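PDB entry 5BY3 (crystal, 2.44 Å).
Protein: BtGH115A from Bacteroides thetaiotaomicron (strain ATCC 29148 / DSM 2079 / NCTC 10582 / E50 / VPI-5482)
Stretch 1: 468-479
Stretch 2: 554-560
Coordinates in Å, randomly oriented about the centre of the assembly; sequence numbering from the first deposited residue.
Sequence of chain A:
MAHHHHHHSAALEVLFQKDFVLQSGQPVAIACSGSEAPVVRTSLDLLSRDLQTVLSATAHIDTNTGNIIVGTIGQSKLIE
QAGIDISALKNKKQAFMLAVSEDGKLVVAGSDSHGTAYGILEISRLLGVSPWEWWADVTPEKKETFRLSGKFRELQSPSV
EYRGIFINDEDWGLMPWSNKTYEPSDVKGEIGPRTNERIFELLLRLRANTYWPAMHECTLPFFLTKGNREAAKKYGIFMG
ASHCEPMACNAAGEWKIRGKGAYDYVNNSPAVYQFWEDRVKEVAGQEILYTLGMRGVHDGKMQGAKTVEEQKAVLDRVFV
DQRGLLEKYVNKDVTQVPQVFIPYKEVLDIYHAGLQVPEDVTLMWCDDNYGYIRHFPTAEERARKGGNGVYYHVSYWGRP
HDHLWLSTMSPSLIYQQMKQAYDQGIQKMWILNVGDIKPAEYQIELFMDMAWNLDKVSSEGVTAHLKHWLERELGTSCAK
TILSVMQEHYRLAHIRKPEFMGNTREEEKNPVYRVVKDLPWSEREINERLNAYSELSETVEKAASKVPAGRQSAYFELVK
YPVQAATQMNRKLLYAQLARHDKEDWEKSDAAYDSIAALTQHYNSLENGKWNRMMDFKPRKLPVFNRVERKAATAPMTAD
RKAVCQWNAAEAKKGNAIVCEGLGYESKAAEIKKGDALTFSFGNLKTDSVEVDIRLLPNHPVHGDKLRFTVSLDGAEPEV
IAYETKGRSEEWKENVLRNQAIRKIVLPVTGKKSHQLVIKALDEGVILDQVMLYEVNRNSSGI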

# COMPACT_ATOMS: atom_id res chain seq x y z
N HIS A 468 16.57 7.78 3.57
CA HIS A 468 17.30 7.40 2.39
C HIS A 468 16.51 7.78 1.14
O HIS A 468 17.10 8.15 0.09
CB HIS A 468 17.59 5.90 2.43
CG HIS A 468 18.41 5.42 1.28
ND1 HIS A 468 17.87 5.19 0.02
CD2 HIS A 468 19.72 5.10 1.19
CE1 HIS A 468 18.83 4.77 -0.79
NE2 HIS A 468 19.96 4.70 -0.11
N TRP A 469 15.18 7.72 1.25
CA TRP A 469 14.31 7.96 0.12
C TRP A 469 14.28 9.45 -0.19
O TRP A 469 14.47 9.81 -1.35
CB TRP A 469 12.89 7.42 0.39
CG TRP A 469 11.95 7.46 -0.82
CD1 TRP A 469 11.86 6.52 -1.83
CD2 TRP A 469 10.98 8.49 -1.15
NE1 TRP A 469 10.89 6.89 -2.73
CE2 TRP A 469 10.34 8.09 -2.34
CE3 TRP A 469 10.57 9.67 -0.52
CZ2 TRP A 469 9.31 8.85 -2.94
CZ3 TRP A 469 9.52 10.42 -1.10
CH2 TRP A 469 8.91 10.01 -2.30
N LEU A 470 14.04 10.30 0.83
CA LEU A 470 14.00 11.80 0.65
C LEU A 470 15.32 12.34 0.20
O LEU A 470 15.37 13.19 -0.70
CB LEU A 470 13.56 12.56 1.93
CG LEU A 470 12.18 12.21 2.53
CD1 LEU A 470 12.08 12.55 3.99
CD2 LEU A 470 11.02 12.80 1.76
N GLU A 471 16.38 11.83 0.83
CA GLU A 471 17.75 12.15 0.41
C GLU A 471 17.94 11.82 -1.04
O GLU A 471 18.47 12.64 -1.76
CB GLU A 471 18.79 11.45 1.27
CG GLU A 471 18.96 12.12 2.63
CD GLU A 471 20.00 11.46 3.50
OE1 GLU A 471 20.28 10.25 3.30
OE2 GLU A 471 20.50 12.18 4.39
N ARG A 472 17.49 10.64 -1.48
CA ARG A 472 17.59 10.27 -2.91
C ARG A 472 16.73 11.15 -3.85
O ARG A 472 17.19 11.52 -4.93
CB ARG A 472 17.34 8.77 -3.13
CG ARG A 472 17.66 8.17 -4.50
CD ARG A 472 16.99 6.79 -4.55
NE ARG A 472 15.56 6.90 -4.91
CZ ARG A 472 14.60 5.97 -4.79
NH1 ARG A 472 14.84 4.78 -4.26
NH2 ARG A 472 13.36 6.24 -5.19
N GLU A 473 15.49 11.48 -3.47
CA GLU A 473 14.58 12.18 -4.42
C GLU A 473 14.75 13.71 -4.42
O GLU A 473 14.74 14.35 -5.48
CB GLU A 473 13.11 11.79 -4.23
CG GLU A 473 12.76 10.29 -4.20
CD GLU A 473 13.26 9.45 -5.38
OE1 GLU A 473 12.44 9.01 -6.17
OE2 GLU A 473 14.46 9.16 -5.50
N LEU A 474 14.92 14.28 -3.23
CA LEU A 474 15.28 15.69 -3.10
C LEU A 474 16.80 15.69 -2.89
O LEU A 474 17.46 14.78 -3.38
CB LEU A 474 14.48 16.29 -1.97
CG LEU A 474 13.13 15.59 -1.81
CD1 LEU A 474 12.60 15.74 -0.39
CD2 LEU A 474 12.09 16.01 -2.85
N GLY A 475 17.39 16.64 -2.21
CA GLY A 475 18.81 16.39 -1.89
C GLY A 475 19.03 15.98 -0.45
O GLY A 475 18.09 15.86 0.32
N THR A 476 20.28 15.77 -0.08
CA THR A 476 20.65 15.66 1.33
C THR A 476 20.24 16.89 2.17
O THR A 476 19.74 16.75 3.30
CB THR A 476 22.14 15.38 1.45
OG1 THR A 476 22.39 14.07 0.92
CG2 THR A 476 22.60 15.43 2.89
N SER A 477 20.41 18.09 1.60
CA SER A 477 20.21 19.32 2.38
C SER A 477 18.71 19.62 2.59
O SER A 477 18.33 20.17 3.63
CB SER A 477 21.09 20.50 1.84
OG SER A 477 20.42 21.49 1.03
N CYS A 478 17.89 19.25 1.61
CA CYS A 478 16.44 19.39 1.66
C CYS A 478 15.88 18.37 2.63
O CYS A 478 15.09 18.69 3.49
CB CYS A 478 15.84 19.16 0.28
SG CYS A 478 14.05 19.45 0.15
N ALA A 479 16.37 17.13 2.51
CA ALA A 479 15.94 16.02 3.35
C ALA A 479 16.32 16.18 4.81
O ALA A 479 15.80 15.49 5.68
CB ALA A 479 16.51 14.74 2.80
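Stretch 2, residues 554-560: AYFELVK

Stretch 2 is a helical segment that packs apolar side chains against the end of one helix of stretch 1, the turn that follows it and Cys478 just beyond, a small nonpolar contact with no hydrogen bond or salt bridge across it. The two sides together bury 303 Å², and the touching residues lie at least 77 positions apart in the chain.

Residues 554-560 are helical throughout, inside a helix that extends beyond them in both directions. Leu558 N bonds to Ala554 O (2.7 Å) and Val559 N to Tyr555 O (3.0 Å), while Lys560 N also reaches Tyr555 O (2.9 Å), the five-residue step of a wider pi-type turn at 556-560. In stretch 1 the first helix runs to Glu473; Leu474 is the first residue to leave helical phi/psi, although its N still bonds to Leu470 O at 2.8 Å. The two helices run in roughly opposite directions: Glu473 lies nearest Ala554 at the start of stretch 2, and Trp469, earlier in its helix, meets Leu558 further along. CA of Glu473 is 7.4 Å from CA of Ala554 and CA of Leu474 6.9 Å from CA of Tyr555, so side chains fill the space between the backbones.

Leu558 and Leu474 are the most heavily covered residues, and both point toward the opposing stretch. Leu558, with chi1 m and chi2 t, places both CD1 and CD2 3.9 Å from CH2 of Trp469, CD2 at the indole edge and near its plane. Its CD1 also lies 4.4 Å from CB of Glu473, a looser contact. The Glu473 carboxylate is paired with Arg472 in its own stretch: OE2 forms a salt bridge with NE of Arg472 at 2.6 Å. OE1 is also hydrogen-bonded elsewhere in the structure.

Leu474 touches two residues a helical turn apart: its CD2 lies 3.9 Å from CD1 of Tyr555, at the ring edge and near its plane, and its CD1 lies 3.8 Å from CG2 of Val559, with CD2 of Leu474 also 4.3 Å from that CG2.

The CA-to-CB bond of Tyr555 points sideways, but its ring extends closer to stretch 1 and also meets Cys478, whose SG lies 3.7 Å from CE1 of Tyr555 in an oblique sulfur-aromatic approach, 55° off the ring normal. Ala554 points toward stretch 1 but stops short of direct contact. Phe556, Glu557 and Lys560 are out of reach, leaving Tyr555, Leu558 and Val559 to make the direct contacts.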

# COMPACT_ATOMS: atom_id res chain seq x y z
N ALA A 554 9.25 17.27 -8.56
CA ALA A 554 9.18 16.17 -7.59
C ALA A 554 8.90 16.73 -6.21
O ALA A 554 8.18 16.12 -5.38
CB ALA A 554 10.47 15.36 -7.58
N TYR A 555 9.43 17.91 -5.95
CA TYR A 555 9.18 18.49 -4.65
C TYR A 555 7.69 18.86 -4.51
O TYR A 555 7.09 18.61 -3.48
CB TYR A 555 10.09 19.69 -4.39
CG TYR A 555 10.01 20.22 -2.97
CD1 TYR A 555 10.57 19.51 -1.89
CD2 TYR A 555 9.37 21.42 -2.71
CE1 TYR A 555 10.49 20.00 -0.60
CE2 TYR A 555 9.30 21.93 -1.42
CZ TYR A 555 9.85 21.22 -0.38
OH TYR A 555 9.77 21.73 0.87
N PHE A 556 7.08 19.41 -5.55
CA PHE A 556 5.70 19.81 -5.39
C PHE A 556 4.84 18.55 -5.21
O PHE A 556 3.99 18.47 -4.32
CB PHE A 556 5.20 20.70 -6.54
CG PHE A 556 3.85 21.32 -6.26
CD1 PHE A 556 3.75 22.55 -5.62
CD2 PHE A 556 2.66 20.64 -6.61
CE1 PHE A 556 2.49 23.10 -5.32
CE2 PHE A 556 1.41 21.18 -6.33
CZ PHE A 556 1.32 22.42 -5.70
N GLU A 557 5.11 17.58 -6.06
CA GLU A 557 4.45 16.28 -6.08
C GLU A 557 4.58 15.46 -4.80
O GLU A 557 3.56 14.96 -4.31
CB GLU A 557 4.96 15.46 -7.27
CG GLU A 557 4.38 15.95 -8.58
CD GLU A 557 5.08 15.38 -9.77
OE1 GLU A 557 5.13 14.14 -9.89
OE2 GLU A 557 5.56 16.19 -10.60
N LEU A 558 5.79 15.39 -4.24
CA LEU A 558 6.09 14.47 -3.14
C LEU A 558 6.10 15.09 -1.75
O LEU A 558 5.85 14.40 -0.76
CB LEU A 558 7.41 13.75 -3.42
CG LEU A 558 7.47 13.04 -4.80
CD1 LEU A 558 8.89 12.67 -5.17
CD2 LEU A 558 6.61 11.80 -4.88
N VAL A 559 6.36 16.38 -1.65
CA VAL A 559 6.40 17.07 -0.36
C VAL A 559 5.37 18.20 -0.29
O VAL A 559 4.50 18.16 0.56
CB VAL A 559 7.84 17.58 -0.00
CG1 VAL A 559 7.88 18.17 1.38
CG2 VAL A 559 8.84 16.44 -0.02
N LYS A 560 5.46 19.17 -1.19
CA LYS A 560 4.70 20.42 -1.04
C LYS A 560 3.19 20.19 -1.19
O LYS A 560 2.44 20.60 -0.32
CB LYS A 560 5.23 21.51 -1.98
CG LYS A 560 4.80 22.93 -1.65
CD LYS A 560 5.69 23.96 -2.33
CE LYS A 560 5.36 25.37 -1.89
NZ LYS A 560 4.37 26.00 -2.80